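Local coordinates for protein putative mandelate racemase (Bordetella bronchiseptica, PDB 3OZY) that is of unknown function but, as an enolase-superfamily member that binds magnesium and m-xylarate, probably acts on a sugar-derived diacid or related acid, at residues A[11-16]-A[368-373]. Residues are numbered along the deposited sequence; the frame is centred on the assembly and turned at random.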
loop_
_atom_site.group_PDB
_atom_site.type_symbol
_atom_site.label_atom_id
_atom_site.label_comp_id
_atom_site.label_asym_id
_atom_site.label_seq_id
_atom_site.Cartn_x
_atom_site.Cartn_y
_atom_site.Cartn_z
ATOM N N HIS A 11 -14.944 15.743 -1.479
ATOM C CA HIS A 11 -16.391 15.538 -1.630
ATOM C C HIS A 11 -16.669 14.114 -2.078
ATOM O O HIS A 11 -16.323 13.736 -3.191
ATOM C CB HIS A 11 -16.986 16.488 -2.679
ATOM C CG HIS A 11 -16.701 17.938 -2.437
ATOM N ND1 HIS A 11 -17.565 18.765 -1.747
ATOM C CD2 HIS A 11 -15.664 18.716 -2.821
ATOM C CE1 HIS A 11 -17.058 19.984 -1.700
ATOM N NE2 HIS A 11 -15.904 19.981 -2.343
ATOM N N ALA A 12 -17.313 13.330 -1.224
ATOM C CA ALA A 12 -17.680 11.961 -1.575
ATOM C C ALA A 12 -18.950 11.926 -2.420
ATOM O O ALA A 12 -20.003 12.415 -1.994
ATOM C CB ALA A 12 -17.846 11.118 -0.324
ATOM N N LEU A 13 -18.846 11.329 -3.607
ATOM C CA LEU A 13 -19.943 11.297 -4.566
ATOM C C LEU A 13 -20.287 9.875 -4.993
ATOM O O LEU A 13 -19.404 9.028 -5.146
ATOM C CB LEU A 13 -19.580 12.112 -5.807
ATOM C CG LEU A 13 -19.146 13.559 -5.603
ATOM C CD1 LEU A 13 -18.853 14.215 -6.948
ATOM C CD2 LEU A 13 -20.226 14.336 -4.865
ATOM N N SER A 14 -21.580 9.615 -5.188
ATOM C CA SER A 14 -22.020 8.326 -5.693
ATOM C C SER A 14 -23.067 8.514 -6.781
ATOM O O SER A 14 -23.938 9.384 -6.676
ATOM C CB SER A 14 -22.568 7.454 -4.563
ATOM O OG SER A 14 -22.773 6.121 -5.012
ATOM N N THR A 15 -22.960 7.714 -7.839
ATOM C CA THR A 15 -23.947 7.729 -8.920
ATOM C C THR A 15 -24.401 6.301 -9.198
ATOM O O THR A 15 -23.604 5.365 -9.143
ATOM C CB THR A 15 -23.391 8.372 -10.212
ATOM O OG1 THR A 15 -22.303 7.585 -10.727
ATOM C CG2 THR A 15 -22.902 9.785 -9.949
ATOM N N PRO A 16 -25.693 6.118 -9.503
ATOM C CA PRO A 16 -26.225 4.758 -9.631
ATOM C C PRO A 16 -25.945 4.127 -10.993
ATOM O O PRO A 16 -25.571 4.814 -11.944
ATOM C CB PRO A 16 -27.731 4.957 -9.426
ATOM C CG PRO A 16 -27.991 6.353 -9.884
ATOM C CD PRO A 16 -26.748 7.147 -9.545
ATOM N N ASP A 368 -23.867 21.928 -9.121
ATOM C CA ASP A 368 -25.213 21.481 -8.789
ATOM C C ASP A 368 -25.269 19.953 -8.841
ATOM O O ASP A 368 -25.858 19.311 -7.970
ATOM C CB ASP A 368 -26.250 22.101 -9.732
ATOM C CG ASP A 368 -26.359 23.608 -9.570
ATOM O OD1 ASP A 368 -26.117 24.109 -8.453
ATOM O OD2 ASP A 368 -26.690 24.288 -10.562
ATOM N N PHE A 369 -24.646 19.369 -9.862
ATOM C CA PHE A 369 -24.552 17.918 -9.943
ATOM C C PHE A 369 -23.824 17.370 -8.710
ATOM O O PHE A 369 -24.282 16.417 -8.087
ATOM C CB PHE A 369 -23.858 17.485 -11.239
ATOM C CG PHE A 369 -23.572 16.014 -11.305
ATOM C CD1 PHE A 369 -24.494 15.139 -11.851
ATOM C CD2 PHE A 369 -22.383 15.505 -10.801
ATOM C CE1 PHE A 369 -24.236 13.783 -11.900
ATOM C CE2 PHE A 369 -22.125 14.142 -10.842
ATOM C CZ PHE A 369 -23.049 13.286 -11.394
ATOM N N VAL A 370 -22.701 17.988 -8.348
ATOM C CA VAL A 370 -21.949 17.571 -7.168
ATOM C C VAL A 370 -22.835 17.570 -5.925
ATOM O O VAL A 370 -22.910 16.582 -5.199
ATOM C CB VAL A 370 -20.716 18.476 -6.942
ATOM C CG1 VAL A 370 -20.047 18.163 -5.609
ATOM C CG2 VAL A 370 -19.728 18.313 -8.098
ATOM N N ALA A 371 -23.529 18.682 -5.700
ATOM C CA ALA A 371 -24.376 18.810 -4.519
ATOM C C ALA A 371 -25.483 17.753 -4.477
ATOM O O ALA A 371 -25.877 17.305 -3.401
ATOM C CB ALA A 371 -24.968 20.210 -4.444
ATOM N N ALA A 372 -25.970 17.350 -5.648
ATOM C CA ALA A 372 -27.078 16.393 -5.728
ATOM C C ALA A 372 -26.656 14.925 -5.657
ATOM O O ALA A 372 -27.506 14.040 -5.648
ATOM C CB ALA A 372 -27.900 16.634 -6.991
ATOM N N HIS A 373 -25.352 14.662 -5.610
ATOM C CA HIS A 373 -24.883 13.274 -5.614
ATOM C C HIS A 373 -23.966 12.924 -4.450
ATOM O O HIS A 373 -23.062 12.086 -4.580
ATOM C CB HIS A 373 -24.244 12.924 -6.961
ATOM C CG HIS A 373 -25.226 12.900 -8.086
ATOM N ND1 HIS A 373 -25.596 14.037 -8.771
ATOM C CD2 HIS A 373 -25.946 11.885 -8.620
ATOM C CE1 HIS A 373 -26.491 13.721 -9.690
ATOM N NE2 HIS A 373 -26.718 12.422 -9.622
#
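One backbone hydrogen bond ties His373, in the turn that follows helical residues 368-371, to the strand 5-16: Ser14 N-H donates to His373 O at 2.9 Å, almost along the C=O axis and with 161° at the hydrogen. A CA-H...O contact from Leu13 CA, at 3.2 Å, is a weaker supplement on the same oxygen. Ala12 extends the backbone pairing to Trp375, two residues on.

The His373 ring is tied back to the helix. ND1 donates to Phe369 O, the carbonyl four residues earlier, 2.8 Å away and in the ring plane, which fixes the imidazole rotation; Ser14 O lies at the ring's edge, also in plane. Phe369 CE1 sits over one imidazole face, toward its rim.

Leu13 and Thr15, flanking Ser14 in the strand, supply the apolar contacts. Leu13, with CG beside the backbone N (chi1 -54°), lays CD2 against Val370 O (3.5 Å) and Val370 CG1 (3.9 Å). Thr15 CG2 reaches Phe369 CZ at 3.8 Å and His373 CD2 at 3.9 Å, while its OG1 is bonded to Arg33 O on the neighbouring strand.

Thus a late segment packs on the edge strand of the N-terminal antiparallel sheet in the two-domain enolase-superfamily fold.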